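Local atomic coordinates of PKS (PDB entry 5YDA), a protein that forms the acyltransferase domain of a splenocin polyketide synthase and probably selects acyl building blocks, with broad specificity, for transfer to the carrier protein. Residues V246-A258 against V267-L281. Residues are numbered along the deposited sequence; the frame is centred on the assembly and turned at random.
Sequences VLPLLGEGLSLAA and VAGDTDAVDRLEAEL
A beta hairpin, strands 254-261 and 264-269, brings Ser255 and Ala268 together as an antiparallel hydrogen-bonded pair. Ser255 N gives a nearly straight bond to Ala268 O (2.7 Å), and Ala268 N returns one to Ser255 O (2.9 Å). Both side chains point to one face of the sheet, where Ser255 OG is hydrogen-bonded to His300 ND1. Leu254 and Val267 point to the other face, where helix 271-283 lies. The Leu254 side chain reaches across to the helix and its two branches part. Leu254 CD2 sits 3.7 Å from both Ala273 CB and Val274 CG2, while CD1 rests on Leu277 CB. The strand, turn and helix belong to the small ferredoxin-like subdomain of the acyltransferase fold, whose four-stranded antiparallel sheet carries this helix on one face. Leu250 and Val267 meet tip to tip, Leu250 CD2 to Val267 CG1 at 3.6 Å. Val267 has its CG1 anti to the backbone N (chi1 177°), which leaves CG2 to touch Val246 CG1. Further along the helix, Leu249 crosses Leu277 at about a right angle, and Leu249 CD1 meets Leu281 CD2 at 3.5 Å. Where the hairpin leads into the helix, Asp270 is the N-cap. Asp270 OD1 accepts from Ala273 N (3.1 Å), met from above the carboxylate plane. Asp270 N makes only a weak bond to Gly253 O. Gly253 O also takes a CA-H...O contact from Gly269 CA at 3.2 Å. Gly253 is the third residue of a type II turn from Gly251 to Leu254, and its phi is positive.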
loop_
_atom_site.group_PDB
_atom_site.type_symbol
_atom_site.label_atom_id
_atom_site.label_comp_id
_atom_site.label_asym_id
_atom_site.label_seq_id
_atom_site.Cartn_x
_atom_site.Cartn_y
_atom_site.Cartn_z
ATOM N N VAL A 246 24.429 -11.003 -2.128
ATOM C CA VAL A 246 23.891 -11.757 -3.256
ATOM C C VAL A 246 24.664 -11.480 -4.543
ATOM O O VAL A 246 24.886 -12.390 -5.351
ATOM C CB VAL A 246 22.392 -11.440 -3.406
ATOM C CG1 VAL A 246 21.816 -12.164 -4.594
ATOM C CG2 VAL A 246 21.658 -11.815 -2.115
ATOM N N LEU A 247 25.082 -10.235 -4.761
ATOM C CA LEU A 247 25.705 -9.846 -6.031
ATOM C C LEU A 247 26.777 -10.812 -6.527
ATOM O O LEU A 247 26.698 -11.224 -7.693
ATOM C CB LEU A 247 26.268 -8.420 -5.904
ATOM C CG LEU A 247 25.324 -7.275 -6.273
ATOM C CD1 LEU A 247 25.779 -5.959 -5.644
ATOM C CD2 LEU A 247 25.251 -7.159 -7.786
ATOM N N PRO A 248 27.772 -11.226 -5.727
ATOM C CA PRO A 248 28.815 -12.108 -6.277
ATOM C C PRO A 248 28.311 -13.454 -6.768
ATOM O O PRO A 248 29.024 -14.098 -7.546
ATOM C CB PRO A 248 29.805 -12.277 -5.113
ATOM C CG PRO A 248 29.095 -11.798 -3.906
ATOM C CD PRO A 248 28.101 -10.786 -4.357
ATOM N N LEU A 249 27.114 -13.895 -6.366
ATOM C CA LEU A 249 26.561 -15.173 -6.811
ATOM C C LEU A 249 25.857 -15.092 -8.163
ATOM O O LEU A 249 25.353 -16.114 -8.646
ATOM C CB LEU A 249 25.585 -15.714 -5.767
ATOM C CG LEU A 249 26.101 -15.840 -4.331
ATOM C CD1 LEU A 249 25.053 -16.476 -3.455
ATOM C CD2 LEU A 249 27.361 -16.675 -4.320
ATOM N N LEU A 250 25.830 -13.945 -8.806
ATOM C CA LEU A 250 25.180 -13.807 -10.102
ATOM C C LEU A 250 26.200 -13.457 -11.151
ATOM O O LEU A 250 26.948 -12.539 -10.954
ATOM C CB LEU A 250 24.168 -12.673 -10.027
ATOM C CG LEU A 250 23.373 -12.415 -8.749
ATOM C CD1 LEU A 250 22.543 -11.172 -8.879
ATOM C CD2 LEU A 250 22.464 -13.566 -8.462
ATOM N N GLY A 251 26.279 -14.141 -12.266
ATOM C CA GLY A 251 25.449 -15.236 -12.633
ATOM C C GLY A 251 24.987 -14.997 -14.054
ATOM O O GLY A 251 24.217 -14.116 -14.280
ATOM N N GLU A 252 25.464 -15.780 -14.999
ATOM C CA GLU A 252 25.016 -15.648 -16.360
ATOM C C GLU A 252 23.616 -16.212 -16.302
ATOM O O GLU A 252 23.389 -17.235 -15.707
ATOM C CB GLU A 252 25.919 -16.429 -17.303
ATOM C CG GLU A 252 25.424 -16.578 -18.728
ATOM C CD GLU A 252 25.088 -15.267 -19.399
ATOM O OE1 GLU A 252 26.015 -14.493 -19.685
ATOM O OE2 GLU A 252 23.898 -15.012 -19.653
ATOM N N GLY A 253 22.672 -15.520 -16.901
ATOM C CA GLY A 253 21.283 -15.913 -16.826
ATOM C C GLY A 253 20.525 -15.373 -15.631
ATOM O O GLY A 253 19.380 -15.781 -15.420
ATOM N N LEU A 254 21.113 -14.464 -14.855
ATOM C CA LEU A 254 20.462 -13.911 -13.677
ATOM C C LEU A 254 20.616 -12.399 -13.662
ATOM O O LEU A 254 21.665 -11.866 -14.040
ATOM C CB LEU A 254 21.043 -14.483 -12.367
ATOM C CG LEU A 254 20.921 -15.977 -12.093
ATOM C CD1 LEU A 254 21.727 -16.331 -10.864
ATOM C CD2 LEU A 254 19.478 -16.409 -11.931
ATOM N N SER A 255 19.576 -11.714 -13.210
ATOM C CA SER A 255 19.651 -10.285 -12.955
ATOM C C SER A 255 19.162 -10.014 -11.540
ATOM O O SER A 255 18.315 -10.739 -10.999
ATOM C CB SER A 255 18.804 -9.453 -13.957
ATOM O OG SER A 255 19.013 -9.864 -15.300
ATOM N N LEU A 256 19.718 -8.967 -10.949
ATOM C CA LEU A 256 19.214 -8.428 -9.696
ATOM C C LEU A 256 17.895 -7.707 -9.983
ATOM O O LEU A 256 17.888 -6.633 -10.596
ATOM C CB LEU A 256 20.255 -7.485 -9.093
ATOM C CG LEU A 256 20.019 -6.904 -7.699
ATOM C CD1 LEU A 256 19.847 -8.032 -6.688
ATOM C CD2 LEU A 256 21.180 -6.009 -7.284
ATOM N N ALA A 257 16.778 -8.294 -9.550
ATOM C CA ALA A 257 15.472 -7.745 -9.896
ATOM C C ALA A 257 15.047 -6.624 -8.947
ATOM O O ALA A 257 14.421 -5.654 -9.383
ATOM C CB ALA A 257 14.425 -8.861 -9.917
ATOM N N ALA A 258 15.388 -6.712 -7.660
ATOM C CA ALA A 258 14.972 -5.697 -6.696
ATOM C C ALA A 258 15.948 -5.676 -5.533
ATOM O O ALA A 258 16.436 -6.726 -5.105
ATOM C CB ALA A 258 13.554 -5.960 -6.156
ATOM N N VAL A 267 16.060 -11.939 -7.151
ATOM C CA VAL A 267 16.894 -12.297 -8.289
ATOM C C VAL A 267 16.012 -13.022 -9.293
ATOM O O VAL A 267 15.185 -13.858 -8.910
ATOM C CB VAL A 267 18.102 -13.171 -7.876
ATOM C CG1 VAL A 267 18.896 -13.588 -9.100
ATOM C CG2 VAL A 267 19.021 -12.404 -6.906
ATOM N N ALA A 268 16.159 -12.667 -10.575
ATOM C CA ALA A 268 15.306 -13.184 -11.639
ATOM C C ALA A 268 16.158 -13.626 -12.821
ATOM O O ALA A 268 17.252 -13.103 -13.050
ATOM C CB ALA A 268 14.298 -12.126 -12.105
ATOM N N GLY A 269 15.639 -14.587 -13.578
ATOM C CA GLY A 269 16.334 -15.068 -14.760
ATOM C C GLY A 269 15.663 -16.330 -15.252
ATOM O O GLY A 269 14.526 -16.624 -14.863
ATOM N N ASP A 270 16.380 -17.089 -16.088
ATOM C CA ASP A 270 15.750 -18.319 -16.548
ATOM C C ASP A 270 15.745 -19.341 -15.422
ATOM O O ASP A 270 16.541 -19.272 -14.484
ATOM C CB ASP A 270 16.427 -18.879 -17.797
ATOM C CG ASP A 270 17.868 -19.192 -17.587
ATOM O OD1 ASP A 270 18.188 -20.346 -17.172
ATOM O OD2 ASP A 270 18.676 -18.279 -17.874
ATOM N N THR A 271 14.808 -20.283 -15.511
ATOM C CA THR A 271 14.542 -21.159 -14.379
ATOM C C THR A 271 15.762 -22.000 -14.018
ATOM O O THR A 271 16.044 -22.203 -12.834
ATOM C CB THR A 271 13.326 -22.033 -14.676
ATOM O OG1 THR A 271 12.238 -21.181 -15.063
ATOM C CG2 THR A 271 12.908 -22.794 -13.434
ATOM N N ASP A 272 16.516 -22.466 -15.019
ATOM C CA ASP A 272 17.718 -23.259 -14.754
ATOM C C ASP A 272 18.733 -22.471 -13.933
ATOM O O ASP A 272 19.292 -22.984 -12.959
ATOM C CB ASP A 272 18.362 -23.714 -16.067
ATOM C CG ASP A 272 17.629 -24.874 -16.709
ATOM O OD1 ASP A 272 16.784 -25.509 -16.030
ATOM O OD2 ASP A 272 17.914 -25.156 -17.898
ATOM N N ALA A 273 19.014 -21.237 -14.345
ATOM C CA ALA A 273 19.944 -20.399 -13.600
ATOM C C ALA A 273 19.442 -20.140 -12.178
ATOM O O ALA A 273 20.235 -20.108 -11.230
ATOM C CB ALA A 273 20.166 -19.081 -14.343
ATOM N N VAL A 274 18.129 -19.968 -12.010
ATOM C CA VAL A 274 17.585 -19.714 -10.679
ATOM C C VAL A 274 17.707 -20.963 -9.814
ATOM O O VAL A 274 18.042 -20.874 -8.622
ATOM C CB VAL A 274 16.126 -19.215 -10.779
ATOM C CG1 VAL A 274 15.422 -19.302 -9.430
ATOM C CG2 VAL A 274 16.090 -17.780 -11.285
ATOM N N ASP A 275 17.453 -22.146 -10.403
ATOM C CA ASP A 275 17.685 -23.413 -9.707
ATOM C C ASP A 275 19.106 -23.493 -9.158
ATOM O O ASP A 275 19.320 -23.842 -7.990
ATOM C CB ASP A 275 17.433 -24.598 -10.645
ATOM C CG ASP A 275 15.960 -24.840 -10.912
ATOM O OD1 ASP A 275 15.118 -24.302 -10.168
ATOM O OD2 ASP A 275 15.643 -25.588 -11.861
ATOM N N ARG A 276 20.096 -23.157 -9.985
ATOM C CA ARG A 276 21.471 -23.298 -9.530
ATOM C C ARG A 276 21.806 -22.273 -8.462
ATOM O O ARG A 276 22.513 -22.592 -7.501
ATOM C CB ARG A 276 22.445 -23.212 -10.707
ATOM C CG ARG A 276 22.271 -24.374 -11.677
ATOM C CD ARG A 276 23.114 -24.273 -12.942
ATOM N NE ARG A 276 23.521 -22.917 -13.266
ATOM C CZ ARG A 276 23.167 -22.285 -14.377
ATOM N NH1 ARG A 276 22.395 -22.861 -15.293
ATOM N NH2 ARG A 276 23.595 -21.036 -14.562
ATOM N N LEU A 277 21.311 -21.039 -8.602
ATOM C CA LEU A 277 21.482 -20.060 -7.535
ATOM C C LEU A 277 20.915 -20.576 -6.215
ATOM O O LEU A 277 21.539 -20.427 -5.159
ATOM C CB LEU A 277 20.810 -18.744 -7.920
ATOM C CG LEU A 277 20.801 -17.697 -6.799
ATOM C CD1 LEU A 277 22.238 -17.291 -6.451
ATOM C CD2 LEU A 277 19.980 -16.477 -7.188
ATOM N N GLU A 278 19.735 -21.189 -6.259
ATOM C CA GLU A 278 19.128 -21.677 -5.030
ATOM C C GLU A 278 19.977 -22.775 -4.399
ATOM O O GLU A 278 20.150 -22.796 -3.176
ATOM C CB GLU A 278 17.700 -22.153 -5.305
ATOM C CG GLU A 278 16.774 -20.969 -5.585
ATOM C CD GLU A 278 15.335 -21.361 -5.852
ATOM O OE1 GLU A 278 14.533 -20.438 -6.085
ATOM O OE2 GLU A 278 15.004 -22.572 -5.836
ATOM N N ALA A 279 20.550 -23.668 -5.219
ATOM C CA ALA A 279 21.469 -24.678 -4.699
ATOM C C ALA A 279 22.663 -24.027 -4.007
ATOM O O ALA A 279 23.064 -24.450 -2.922
ATOM C CB ALA A 279 21.956 -25.606 -5.821
ATOM N N GLU A 280 23.246 -22.992 -4.624
ATOM C CA GLU A 280 24.396 -22.348 -4.010
ATOM C C GLU A 280 24.008 -21.496 -2.801
ATOM O O GLU A 280 24.799 -21.379 -1.855
ATOM C CB GLU A 280 25.165 -21.528 -5.055
ATOM C CG GLU A 280 26.127 -22.418 -5.934
ATOM C CD GLU A 280 27.318 -23.076 -5.144
ATOM O OE1 GLU A 280 27.482 -22.787 -3.942
ATOM O OE2 GLU A 280 28.108 -23.875 -5.718
ATOM N N LEU A 281 22.779 -21.017 -2.744
ATOM C CA LEU A 281 22.339 -20.292 -1.588
ATOM C C LEU A 281 22.118 -21.239 -0.418
ATOM O O LEU A 281 22.366 -20.884 0.680
ATOM C CB LEU A 281 21.083 -19.488 -1.829
ATOM C CG LEU A 281 21.117 -18.296 -2.750
ATOM C CD1 LEU A 281 19.722 -17.891 -3.102
ATOM C CD2 LEU A 281 21.895 -17.137 -2.214
#